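Side-chain contact in TOG array regulator of axonemal microtubules protein 1 (Mus musculus, PDB 5DN7), which binds microtubules and promotes their polymerization through its TOG regions, and takes part in ciliogenesis and the control of cilium length: residues 162-167 and 259-264. Residues are numbered along the deposited sequence; the frame is centred on the assembly and turned at random.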
loop_
_atom_site.group_PDB
_atom_site.type_symbol
_atom_site.label_atom_id
_atom_site.label_comp_id
_atom_site.label_asym_id
_atom_site.label_seq_id
_atom_site.Cartn_x
_atom_site.Cartn_y
_atom_site.Cartn_z
ATOM N N VAL A 162 -0.748 6.099 1.402
ATOM C CA VAL A 162 0.686 5.839 1.379
ATOM C C VAL A 162 1.235 5.959 2.798
ATOM O O VAL A 162 1.947 5.058 3.299
ATOM C CB VAL A 162 1.441 6.820 0.449
ATOM C CG1 VAL A 162 2.945 6.754 0.725
ATOM C CG2 VAL A 162 1.149 6.503 -1.008
ATOM N N VAL A 163 0.888 7.068 3.454
ATOM C CA VAL A 163 1.368 7.240 4.819
ATOM C C VAL A 163 0.829 6.123 5.753
ATOM O O VAL A 163 1.574 5.562 6.565
ATOM C CB VAL A 163 0.985 8.617 5.396
ATOM C CG1 VAL A 163 1.618 8.804 6.784
ATOM C CG2 VAL A 163 1.421 9.707 4.469
ATOM N N ASN A 164 -0.442 5.765 5.609
ATOM C CA ASN A 164 -0.983 4.730 6.497
ATOM C C ASN A 164 -0.339 3.362 6.270
ATOM O O ASN A 164 -0.163 2.587 7.210
ATOM C CB ASN A 164 -2.502 4.598 6.344
ATOM C CG ASN A 164 -3.276 5.713 7.057
ATOM O OD1 ASN A 164 -2.865 6.218 8.107
ATOM N ND2 ASN A 164 -4.412 6.090 6.481
ATOM N N ILE A 165 -0.001 3.064 5.022
ATOM C CA ILE A 165 0.654 1.797 4.701
ATOM C C ILE A 165 2.075 1.792 5.280
ATOM O O ILE A 165 2.568 0.746 5.730
ATOM C CB ILE A 165 0.661 1.551 3.168
ATOM C CG1 ILE A 165 -0.757 1.228 2.690
ATOM C CG2 ILE A 165 1.585 0.407 2.777
ATOM C CD1 ILE A 165 -0.916 1.338 1.139
ATOM N N CYS A 166 2.726 2.961 5.274
ATOM C CA CYS A 166 3.990 3.090 5.992
ATOM C C CYS A 166 3.819 2.781 7.496
ATOM O O CYS A 166 4.614 2.009 8.079
ATOM C CB CYS A 166 4.587 4.491 5.790
ATOM S SG CYS A 166 5.182 4.760 4.101
ATOM N N ILE A 167 2.786 3.354 8.118
ATOM C CA ILE A 167 2.523 3.093 9.542
ATOM C C ILE A 167 2.337 1.602 9.806
ATOM O O ILE A 167 2.919 1.017 10.732
ATOM C CB ILE A 167 1.269 3.826 10.043
ATOM C CG1 ILE A 167 1.456 5.333 9.952
ATOM C CG2 ILE A 167 0.913 3.391 11.500
ATOM C CD1 ILE A 167 0.157 6.113 10.122
ATOM N N VAL A 259 -4.924 0.687 10.120
ATOM C CA VAL A 259 -4.355 1.484 11.189
ATOM C C VAL A 259 -5.455 2.206 11.971
ATOM O O VAL A 259 -6.280 2.916 11.402
ATOM C CB VAL A 259 -3.349 2.528 10.656
ATOM C CG1 VAL A 259 -2.838 3.423 11.783
ATOM C CG2 VAL A 259 -2.178 1.843 9.938
ATOM N N GLU A 260 -5.442 2.031 13.283
ATOM C CA GLU A 260 -6.250 2.842 14.175
ATOM C C GLU A 260 -5.351 3.857 14.851
ATOM O O GLU A 260 -4.310 3.490 15.385
ATOM C CB GLU A 260 -6.952 1.985 15.224
ATOM C CG GLU A 260 -7.952 1.005 14.656
ATOM C CD GLU A 260 -8.569 0.124 15.737
ATOM O OE1 GLU A 260 -7.921 -0.074 16.798
ATOM O OE2 GLU A 260 -9.714 -0.354 15.541
ATOM N N TYR A 261 -5.758 5.121 14.853
ATOM C CA TYR A 261 -4.919 6.184 15.382
ATOM C C TYR A 261 -5.030 6.271 16.889
ATOM O O TYR A 261 -6.058 5.936 17.471
ATOM C CB TYR A 261 -5.293 7.543 14.759
ATOM C CG TYR A 261 -4.917 7.709 13.301
ATOM C CD1 TYR A 261 -4.616 6.614 12.493
ATOM C CD2 TYR A 261 -4.829 8.975 12.741
ATOM C CE1 TYR A 261 -4.271 6.779 11.164
ATOM C CE2 TYR A 261 -4.496 9.151 11.417
ATOM C CZ TYR A 261 -4.219 8.050 10.633
ATOM O OH TYR A 261 -3.872 8.253 9.315
ATOM N N ALA A 262 -3.973 6.758 17.522
ATOM C CA ALA A 262 -3.950 6.856 18.974
ATOM C C ALA A 262 -4.691 8.085 19.459
ATOM O O ALA A 262 -5.310 8.078 20.523
ATOM C CB ALA A 262 -2.515 6.872 19.487
ATOM N N ILE A 263 -4.644 9.149 18.682
ATOM C CA ILE A 263 -5.127 10.412 19.200
ATOM C C ILE A 263 -5.361 11.396 18.060
ATOM O O ILE A 263 -4.636 11.376 17.066
ATOM C CB ILE A 263 -4.114 10.983 20.243
ATOM C CG1 ILE A 263 -4.631 12.270 20.896
ATOM C CG2 ILE A 263 -2.737 11.198 19.602
ATOM C CD1 ILE A 263 -3.881 12.644 22.168
ATOM N N LEU A 264 -6.408 12.213 18.185
ATOM C CA LEU A 264 -6.605 13.353 17.289
ATOM C C LEU A 264 -6.041 14.594 17.992
ATOM O O LEU A 264 -6.480 14.995 19.085
ATOM C CB LEU A 264 -8.086 13.548 16.894
ATOM C CG LEU A 264 -9.068 14.212 17.864
ATOM C CD1 LEU A 264 -10.415 14.502 17.218
ATOM C CD2 LEU A 264 -9.245 13.368 19.114
#
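Tyr261 reaches back from the C-terminal tail of the TOG 2 region, a solenoid of HEAT-type repeats, to meet Asn164 on helix 156-172, within the predicted HEAT 7 repeat. The two side chains cross at about a right angle, with amide and ring planes 67° apart. Tyr261 OH donates to Asn164 OD1 at 2.6 Å, in the carbonyl plane and on a lone pair, with a C=O...donor angle of 126°. Asn164 CG lies beside its own backbone N (chi1 -77°), which swings the amide out toward the tail, and ND2 binds Glu161 OE2 on the same helix; two bonds thus fix the rotation of the amide. A leucine at Asn164 would probably leave the tyrosine hydroxyl without this acceptor and Glu161 without its amide donor. One turn further along the helix, Ile167 and Val259 also cross nearly perpendicularly, methyl against methyl. Val259 belongs to the short strand 259-260, paired antiparallel with 252-253. Helix 196-213 adjoins the contact: Ala201 touches the Tyr261 side chain, and Glu204 OE1 accepts from Ala262 N. Val259 CG1 and Val259 CG2 each lie 3.8 Å from Ile167 CG2, and Val259 CG2 also lies 3.5 Å from Asn164 O.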